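PDB 6OK1: lipid-transfer protein from Thermomonospora curvata, which is of undefined precise function but has the paired N-terminal and C-terminal domains of the thiolase superfamily. Local coordinates for residues 350-353 and 354-358; 225-228 and 229-233; 182-185 and 186-189. All coordinates share one frame; numbering follows the deposited sequence. Where two conformers were deposited one is given.

Overall arrangement
Interaction 1 (350-353 with 354-358) is the buried contact, one turn after another of helix 348-359, its centre about 10 Å from the centre of the chain. Interactions 2 and 3 are partly buried, at about 21 and 17 Å. Interactions 1 and 2 both pack side chains on strand 8-15 of the central sheet, whereas Glu353 of interaction 1 packs on His336, and Asn184 of interaction 3 bonds to that residue's backbone O. The chemistry follows the place: a buried glutamate paired with a partly exposed arginine in a regular helix, a serine cap where a strand turns into a helix, and a type I beta turn in a loop, with an asparagine side chain bonded across it.

Interaction 1: 350-353 and 354-358; sequences GIAE and AVRLV
The carboxylate of Glu353 is gripped at both oxygens: OE1 takes the guanidinium of Arg356, one helical turn on, while OE2 is hydrogen-bonded to the hydroxyls of Thr335 and Ser362. The Arg356 bond is a salt bridge, with NH1 of Arg356 3.0 Å from OE1 of Glu353 and an N-H...O angle of 149°, so it is somewhat bent. OE1 offers its anti lone pair, the one facing away from OE2, and it meets the guanidinium at its edge, close to that group's plane. The two flat groups are nevertheless turned 49° against each other, and the side chains cross at about a right angle.

Torsions explain the meeting. Glu353 leaves the helix with CG opposite the backbone N (chi1 172°) and then bends at chi2, which swings the carboxylate round toward the following turn. Arg356 instead runs extended from CG to NE and reaches back along the helix, so that its NH1 also lies 3.5 Å from CA of Glu353. Ala352 borders one face of the guanidinium, its O sitting 4.0 Å above the plane and toward the rim. On the other branch of the carboxylate, OE2 of Glu353 comes within 4.0 Å of CG of Leu357.

Beneath this pair the backbone is regular helix: Ala354 N to Gly350 O, Val355 N to Ile351 O, Arg356 N to Ala352 O, and Leu357 N to Glu353 O at 2.9 Å. Ile351, Ala354 and Val355 carry the apolar side, packing on strands 8-15, 371-375 and 382-388. With one arginine and two hydroxyls around it, the buried Glu353 carboxylate is well provided with polar partners, and the adjacent positive charge would probably favour its ionised form.

Interaction 2: 225-228 and 229-233; sequences VVVS and TERAR
Thr229 opens the helix straight after Ser228, the N-cap residue at the end of strand 219-228, whose side chain makes the capping bond. The hydroxyl of Thr229 bonds to the backbone O of Gly6, turned that way by a chi1 of -66° that sets OG1 beside its own backbone N. Glu230 follows, exposed and poorly ordered, its OE1 3.7 Å from CB of Ser228, a position that is less certain. At Arg231 comes the defining bond: its backbone N donates to OG of Ser228 at 3.0 Å, with an N-H...O angle of 161°. Ser228 can deliver this cap because its chi1 of 71° holds OG between its backbone N and carbonyl carbon; CB of Arg231 then lies against the same oxygen at 3.2 Å. CB of Arg231 also meets CB of Val227 at 4.1 Å.

Ala232 closes the first turn, its N donating to O of Ser228 at 2.8 Å. Its methyl packs on CG2 of Val227 at 3.8 Å, an apolar contact across the strand-to-helix corner. NE of Arg233 makes a salt bridge to Asp390.

The corner stands at the end of an interior strand of the central sheet, between strands 104-112 and 8-15: Thr229 and Ala232 rest on Ala9 of strand 8-15, Thr229 also on Leu241 of strand 240-248, and Val227 on Val104 of strand 104-112.

Interaction 3: 182-185 and 186-189; sequences ATNP and KAWF
Asn184 and Lys186 meet through an Asx turn: the backbone N of Lys186 donates to OD1 of Asn184 at 3.0 Å with an N-H...O angle of 153°. The donor stands above the plane of the amide carbonyl, 59° out of it. Overlapping this is a type I beta turn from Asn184 to Ala187, closed by N of Ala187 bonding to O of Asn184 at 2.9 Å. One residue therefore holds two successive backbone N-H groups, one with its side chain and one with its main chain, and Pro185 lies at the first corner of the turn.

The same carboxamide is lined by carbon: OD1 of Asn184 lies 3.5 Å from CB of Lys186, and ND2 of Asn184 lies 3.8 Å from CB of Ala187. What fixes its rotation lies further out, where ND2 bonds to OE2 of Glu342 and to O of His336. Chi1 of 178° sets CG opposite the backbone N and beside the carbonyl carbon, bringing OD1 over the turn to N of Lys186. Farther round the loop, CA of Ala182 approaches O of Phe189 at 3.6 Å, and the indole edge of Trp188, at CD1, lies 3.8 Å above the ring centre of Phe189.

The loop joins helix 167-182 to helix 196-201; Phe189 makes a cation-pi contact with Arg178 of the former, and Trp188 one with Lys20.

Interaction 1: 350-353 and 354-358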
ATOM      1  N   GLY A 350     -17.690   9.763   4.609  1.00 24.55           N
ATOM      2  CA  GLY A 350     -18.230   9.741   5.958  1.00 24.66           C
ATOM      3  C   GLY A 350     -17.364  10.493   6.949  1.00 23.39           C
ATOM      4  O   GLY A 350     -17.875  11.112   7.886  1.00 24.66           O
ATOM      5  N   ILE A 351     -16.045  10.435   6.776  1.00 22.72           N
ATOM      6  CA  ILE A 351     -15.179  11.235   7.637  1.00 21.47           C
ATOM      7  C   ILE A 351     -15.483  12.709   7.429  1.00 28.67           C
ATOM      8  O   ILE A 351     -15.554  13.480   8.383  1.00 24.36           O
ATOM      9  CB  ILE A 351     -13.691  10.901   7.374  1.00 22.48           C
ATOM     10  CG1 ILE A 351     -13.429   9.403   7.607  1.00 21.73           C
ATOM     11  CG2 ILE A 351     -12.802  11.718   8.286  1.00 22.88           C
ATOM     12  CD1 ILE A 351     -12.026   8.904   7.201  1.00 24.08           C
ATOM     13  N   ALA A 352     -15.692  13.121   6.180  1.00 24.48           N
ATOM     14  CA  ALA A 352     -16.026  14.520   5.916  1.00 27.90           C
ATOM     15  C   ALA A 352     -17.306  14.928   6.637  1.00 28.16           C
ATOM     16  O   ALA A 352     -17.383  16.024   7.197  1.00 27.46           O
ATOM     17  CB  ALA A 352     -16.158  14.740   4.417  1.00 26.26           C
ATOM     18  N   GLU A 353     -18.333  14.062   6.625  1.00 26.83           N
ATOM     19  CA  GLU A 353     -19.572  14.391   7.326  1.00 30.00           C
ATOM     20  C   GLU A 353     -19.327  14.545   8.820  1.00 29.18           C
ATOM     21  O   GLU A 353     -19.878  15.449   9.450  1.00 28.30           O
ATOM     22  CB  GLU A 353     -20.645  13.328   7.071  1.00 25.50           C
ATOM     23  CG  GLU A 353     -21.921  13.481   7.916  1.00 23.99           C
ATOM     24  CD  GLU A 353     -22.756  14.716   7.558  1.00 32.26           C
ATOM     25  OE1 GLU A 353     -22.469  15.410   6.560  1.00 26.85           O
ATOM     26  OE2 GLU A 353     -23.715  14.980   8.299  1.00 30.20           O
ATOM     27  N   ALA A 354     -18.486  13.684   9.400  1.00 27.18           N
ATOM     28  CA  ALA A 354     -18.147  13.812  10.815  1.00 25.53           C
ATOM     29  C   ALA A 354     -17.519  15.166  11.101  1.00 27.25           C
ATOM     30  O   ALA A 354     -17.786  15.789  12.136  1.00 28.36           O
ATOM     31  CB  ALA A 354     -17.198  12.679  11.209  1.00 26.16           C
ATOM     32  N   VAL A 355     -16.670  15.630  10.193  1.00 26.22           N
ATOM     33  CA  VAL A 355     -16.066  16.948  10.340  1.00 29.00           C
ATOM     34  C   VAL A 355     -17.148  18.027  10.334  1.00 28.71           C
ATOM     35  O   VAL A 355     -17.150  18.943  11.171  1.00 31.77           O
ATOM     36  CB  VAL A 355     -15.027  17.178   9.228  1.00 25.49           C
ATOM     37  CG1 VAL A 355     -14.562  18.650   9.212  1.00 28.09           C
ATOM     38  CG2 VAL A 355     -13.808  16.229   9.396  1.00 26.02           C
ATOM     39  N   ARG A 356     -18.100  17.930   9.406  1.00 28.28           N
ATOM     40  CA  ARG A 356     -19.184  18.912   9.384  1.00 25.66           C
ATOM     41  C   ARG A 356     -19.970  18.901  10.681  1.00 35.41           C
ATOM     42  O   ARG A 356     -20.348  19.965  11.195  1.00 33.69           O
ATOM     43  CB  ARG A 356     -20.114  18.652   8.205  1.00 27.33           C
ATOM     44  CG  ARG A 356     -19.491  18.884   6.863  1.00 28.68           C
ATOM     45  CD  ARG A 356     -20.558  18.701   5.771  1.00 37.13           C
ATOM     46  NE  ARG A 356     -19.952  18.422   4.499  1.00 48.22           N
ATOM     47  CZ  ARG A 356     -19.894  17.232   3.911  1.00 30.29           C
ATOM     48  NH1 ARG A 356     -20.488  16.146   4.417  1.00 37.59           N
ATOM     49  NH2 ARG A 356     -19.268  17.171   2.762  1.00 38.18           N
ATOM     50  N   LEU A 357     -20.243  17.711  11.222  1.00 31.73           N
ATOM     51  CA  LEU A 357     -20.993  17.633  12.470  1.00 31.90           C
ATOM     52  C   LEU A 357     -20.254  18.370  13.584  1.00 32.18           C
ATOM     53  O   LEU A 357     -20.868  19.140  14.342  1.00 34.37           O
ATOM     54  CB  LEU A 357     -21.238  16.167  12.837  1.00 29.00           C
ATOM     55  CG  LEU A 357     -22.256  15.406  11.981  1.00 26.71           C
ATOM     56  CD1 LEU A 357     -22.132  13.881  12.205  1.00 32.33           C
ATOM     57  CD2 LEU A 357     -23.650  15.853  12.286  1.00 25.96           C
ATOM     58  N   VAL A 358     -18.924  18.191  13.667  1.00 29.24           N
ATOM     59  CA  VAL A 358     -18.146  18.903  14.682  1.00 29.43           C
ATOM     60  C   VAL A 358     -18.185  20.407  14.426  1.00 35.58           C
ATOM     61  O   VAL A 358     -18.315  21.208  15.363  1.00 35.50           O
ATOM     62  CB  VAL A 358     -16.701  18.371  14.727  1.00 34.32           C
ATOM     63  CG1 VAL A 358     -15.834  19.243  15.647  1.00 33.93           C
ATOM     64  CG2 VAL A 358     -16.693  16.928  15.208  1.00 30.61           C
TER

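Interaction 2: 225-228 and 229-233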
ATOM      1  N   VAL A 225      -7.603  17.426   5.037  1.00 22.81           N
ATOM      2  CA  VAL A 225      -6.345  18.067   5.433  1.00 24.67           C
ATOM      3  C   VAL A 225      -6.175  17.950   6.944  1.00 23.84           C
ATOM      4  O   VAL A 225      -7.036  18.393   7.711  1.00 26.00           O
ATOM      5  CB  VAL A 225      -6.311  19.546   5.011  1.00 27.55           C
ATOM      6  CG1 VAL A 225      -5.073  20.229   5.566  1.00 28.63           C
ATOM      7  CG2 VAL A 225      -6.309  19.644   3.504  1.00 26.14           C
ATOM      8  N   VAL A 226      -5.043  17.393   7.369  1.00 23.83           N
ATOM      9  CA  VAL A 226      -4.748  17.181   8.784  1.00 23.09           C
ATOM     10  C   VAL A 226      -3.541  18.037   9.138  1.00 26.85           C
ATOM     11  O   VAL A 226      -2.538  18.031   8.416  1.00 25.95           O
ATOM     12  CB  VAL A 226      -4.483  15.687   9.066  1.00 24.34           C
ATOM     13  CG1 VAL A 226      -4.077  15.435  10.545  1.00 26.94           C
ATOM     14  CG2 VAL A 226      -5.735  14.853   8.727  1.00 25.78           C
ATOM     15  N   VAL A 227      -3.639  18.777  10.248  1.00 24.32           N
ATOM     16  CA  VAL A 227      -2.545  19.600  10.751  1.00 24.55           C
ATOM     17  C   VAL A 227      -2.487  19.445  12.265  1.00 29.65           C
ATOM     18  O   VAL A 227      -3.340  18.793  12.875  1.00 29.53           O
ATOM     19  CB  VAL A 227      -2.725  21.090  10.372  1.00 24.50           C
ATOM     20  CG1 VAL A 227      -2.652  21.268   8.891  1.00 26.65           C
ATOM     21  CG2 VAL A 227      -4.043  21.593  10.888  1.00 30.22           C
ATOM     22  N   SER A 228      -1.500  20.091  12.898  1.00 27.91           N
ATOM     23  CA  SER A 228      -1.523  20.101  14.350  1.00 27.05           C
ATOM     24  C   SER A 228      -2.746  20.870  14.841  1.00 27.48           C
ATOM     25  O   SER A 228      -3.262  21.772  14.173  1.00 32.69           O
ATOM     26  CB  SER A 228      -0.247  20.731  14.917  1.00 31.00           C
ATOM     27  OG  SER A 228      -0.253  22.126  14.677  1.00 30.76           O
ATOM     28  N   THR A 229      -3.210  20.517  16.037  1.00 32.30           N
ATOM     29  CA  THR A 229      -4.327  21.249  16.611  1.00 28.69           C
ATOM     30  C   THR A 229      -3.979  22.730  16.792  1.00 34.17           C
ATOM     31  O   THR A 229      -4.818  23.599  16.529  1.00 31.08           O
ATOM     32  CB  THR A 229      -4.752  20.585  17.927  1.00 34.74           C
ATOM     33  OG1 THR A 229      -5.279  19.273  17.641  1.00 32.24           O
ATOM     34  CG2 THR A 229      -5.822  21.386  18.623  1.00 33.61           C
ATOM     35  N   GLU A 230      -2.737  23.037  17.187  1.00 34.91           N
ATOM     36  CA  GLU A 230      -2.309  24.435  17.322  1.00 31.89           C
ATOM     37  C   GLU A 230      -2.427  25.166  15.989  1.00 41.24           C
ATOM     38  O   GLU A 230      -2.969  26.280  15.922  1.00 35.77           O
ATOM     39  CB  GLU A 230      -0.871  24.518  17.860  1.00 31.63           C
ATOM     40  CG  GLU A 230      -0.681  24.045  19.291  1.00136.50           C
ATOM     41  CD  GLU A 230      -0.783  22.542  19.442  1.00168.90           C
ATOM     42  OE1 GLU A 230      -0.746  21.829  18.418  1.00134.54           O
ATOM     43  OE2 GLU A 230      -0.901  22.076  20.591  1.00 84.14           O
ATOM     44  N   ARG A 231      -1.946  24.539  14.906  1.00 34.13           N
ATOM     45  CA  ARG A 231      -2.080  25.132  13.580  0.50 21.64           C
ATOM     46  C   ARG A 231      -3.536  25.293  13.180  1.00 32.16           C
ATOM     47  O   ARG A 231      -3.931  26.331  12.631  1.00 35.54           O
ATOM     48  CB  ARG A 231      -1.341  24.261  12.559  0.50 27.59           C
ATOM     49  CG  ARG A 231      -1.110  24.884  11.188  0.50 59.81           C
ATOM     50  CD  ARG A 231       0.387  25.016  10.890  0.50122.99           C
ATOM     51  NE  ARG A 231       0.690  25.159   9.467  0.50 74.15           N
ATOM     52  CZ  ARG A 231       0.307  26.191   8.723  0.50 69.26           C
ATOM     53  NH1 ARG A 231      -0.420  27.156   9.255  0.50 31.84           N
ATOM     54  NH2 ARG A 231       0.630  26.255   7.442  0.50 48.46           N
ATOM     55  N   ALA A 232      -4.363  24.269  13.434  1.00 30.10           N
ATOM     56  CA  ALA A 232      -5.760  24.329  13.029  1.00 28.42           C
ATOM     57  C   ALA A 232      -6.469  25.519  13.661  1.00 34.85           C
ATOM     58  O   ALA A 232      -7.373  26.095  13.053  1.00 32.24           O
ATOM     59  CB  ALA A 232      -6.471  23.022  13.404  1.00 27.72           C
ATOM     60  N   ARG A 233      -6.073  25.896  14.872  1.00 32.25           N
ATOM     61  CA  ARG A 233      -6.707  27.024  15.554  1.00 31.50           C
ATOM     62  C   ARG A 233      -6.511  28.345  14.821  1.00 44.16           C
ATOM     63  O   ARG A 233      -7.300  29.273  15.027  1.00 38.39           O
ATOM     64  CB  ARG A 233      -6.180  27.130  16.986  1.00 37.27           C
ATOM     65  CG  ARG A 233      -6.801  26.118  17.922  1.00 38.88           C
ATOM     66  CD  ARG A 233      -5.945  25.903  19.144  1.00 41.16           C
ATOM     67  NE  ARG A 233      -6.555  24.916  20.034  1.00 38.02           N
ATOM     68  CZ  ARG A 233      -5.901  24.292  21.004  1.00 34.79           C
ATOM     69  NH1 ARG A 233      -4.624  24.560  21.216  1.00 41.92           N
ATOM     70  NH2 ARG A 233      -6.534  23.407  21.766  1.00 44.83           N
TER

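Interaction 3: 182-185 and 186-189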
ATOM      1  N   ALA A 182     -32.068  12.042   1.741  1.00 26.57           N
ATOM      2  CA  ALA A 182     -33.101  12.762   1.002  1.00 27.09           C
ATOM      3  C   ALA A 182     -33.034  14.276   1.206  1.00 30.29           C
ATOM      4  O   ALA A 182     -33.505  15.018   0.348  1.00 30.13           O
ATOM      5  CB  ALA A 182     -34.471  12.235   1.400  1.00 30.85           C
ATOM      6  N   THR A 183     -32.465  14.759   2.316  1.00 30.19           N
ATOM      7  CA  THR A 183     -32.304  16.190   2.541  1.00 28.96           C
ATOM      8  C   THR A 183     -30.870  16.655   2.314  1.00 28.78           C
ATOM      9  O   THR A 183     -30.510  17.763   2.722  1.00 35.69           O
ATOM     10  CB  THR A 183     -32.770  16.559   3.954  1.00 35.23           C
ATOM     11  OG1 THR A 183     -32.032  15.825   4.937  1.00 33.72           O
ATOM     12  CG2 THR A 183     -34.238  16.240   4.115  1.00 34.59           C
ATOM     13  N   ASN A 184     -30.043  15.831   1.658  1.00 29.17           N
ATOM     14  CA  ASN A 184     -28.642  16.163   1.418  1.00 26.48           C
ATOM     15  C   ASN A 184     -28.430  16.437  -0.066  1.00 28.88           C
ATOM     16  O   ASN A 184     -28.382  15.486  -0.864  1.00 30.07           O
ATOM     17  CB  ASN A 184     -27.734  15.016   1.860  1.00 27.11           C
ATOM     18  CG  ASN A 184     -26.288  15.305   1.576  1.00 28.72           C
ATOM     19  OD1 ASN A 184     -25.937  16.395   1.110  1.00 31.92           O
ATOM     20  ND2 ASN A 184     -25.431  14.322   1.829  1.00 28.15           N
ATOM     21  N   PRO A 185     -28.277  17.699  -0.487  1.00 32.45           N
ATOM     22  CA  PRO A 185     -28.168  17.979  -1.929  1.00 29.33           C
ATOM     23  C   PRO A 185     -26.999  17.285  -2.596  1.00 30.68           C
ATOM     24  O   PRO A 185     -26.998  17.146  -3.827  1.00 31.51           O
ATOM     25  CB  PRO A 185     -28.009  19.510  -1.981  1.00 33.63           C
ATOM     26  CG  PRO A 185     -28.647  20.005  -0.708  1.00 36.78           C
ATOM     27  CD  PRO A 185     -28.346  18.938   0.313  1.00 34.63           C
ATOM     28  N   LYS A 186     -25.991  16.870  -1.833  1.00 27.47           N
ATOM     29  CA  LYS A 186     -24.829  16.193  -2.409  1.00 25.31           C
ATOM     30  C   LYS A 186     -25.052  14.701  -2.598  1.00 25.84           C
ATOM     31  O   LYS A 186     -24.253  14.049  -3.279  1.00 28.77           O
ATOM     32  CB  LYS A 186     -23.610  16.400  -1.513  1.00 26.61           C
ATOM     33  CG  LYS A 186     -23.225  17.848  -1.280  1.00 28.72           C
ATOM     34  CD  LYS A 186     -22.767  18.505  -2.561  1.00 35.15           C
ATOM     35  CE  LYS A 186     -22.330  19.956  -2.309  1.00 49.27           C
ATOM     36  NZ  LYS A 186     -21.940  20.656  -3.569  1.00 64.75           N
ATOM     37  N   ALA A 187     -26.109  14.163  -2.009  1.00 26.83           N
ATOM     38  CA  ALA A 187     -26.372  12.732  -2.015  1.00 24.64           C
ATOM     39  C   ALA A 187     -27.006  12.287  -3.322  1.00 25.19           C
ATOM     40  O   ALA A 187     -27.804  13.008  -3.937  1.00 27.51           O
ATOM     41  CB  ALA A 187     -27.290  12.368  -0.843  1.00 26.79           C
ATOM     42  N   TRP A 188     -26.661  11.068  -3.749  1.00 26.12           N
ATOM     43  CA  TRP A 188     -27.238  10.574  -4.987  1.00 27.18           C
ATOM     44  C   TRP A 188     -28.738  10.446  -4.865  1.00 27.87           C
ATOM     45  O   TRP A 188     -29.460  10.645  -5.847  1.00 28.89           O
ATOM     46  CB  TRP A 188     -26.649   9.222  -5.388  1.00 27.91           C
ATOM     47  CG  TRP A 188     -27.140   8.821  -6.741  1.00 28.69           C
ATOM     48  CD1 TRP A 188     -28.021   7.828  -7.035  1.00 34.03           C
ATOM     49  CD2 TRP A 188     -26.802   9.446  -7.989  1.00 30.17           C
ATOM     50  NE1 TRP A 188     -28.253   7.787  -8.388  1.00 36.64           N
ATOM     51  CE2 TRP A 188     -27.513   8.770  -8.995  1.00 31.92           C
ATOM     52  CE3 TRP A 188     -25.966  10.516  -8.350  1.00 30.22           C
ATOM     53  CZ2 TRP A 188     -27.417   9.118 -10.343  1.00 36.88           C
ATOM     54  CZ3 TRP A 188     -25.869  10.863  -9.699  1.00 36.93           C
ATOM     55  CH2 TRP A 188     -26.607  10.168 -10.677  1.00 33.46           C
ATOM     56  N   PHE A 189     -29.232  10.125  -3.671  1.00 27.32           N
ATOM     57  CA  PHE A 189     -30.660   9.938  -3.462  1.00 25.77           C
ATOM     58  C   PHE A 189     -31.302  11.139  -2.774  1.00 27.74           C
ATOM     59  O   PHE A 189     -32.292  10.999  -2.045  1.00 27.85           O
ATOM     60  CB  PHE A 189     -30.904   8.643  -2.703  1.00 27.51           C
ATOM     61  CG  PHE A 189     -30.550   7.419  -3.513  1.00 25.95           C
ATOM     62  CD1 PHE A 189     -31.352   7.011  -4.586  1.00 28.63           C
ATOM     63  CD2 PHE A 189     -29.404   6.698  -3.229  1.00 24.03           C
ATOM     64  CE1 PHE A 189     -31.024   5.901  -5.348  1.00 29.70           C
ATOM     65  CE2 PHE A 189     -29.070   5.578  -3.997  1.00 28.17           C
ATOM     66  CZ  PHE A 189     -29.879   5.176  -5.040  1.00 30.44           C
TER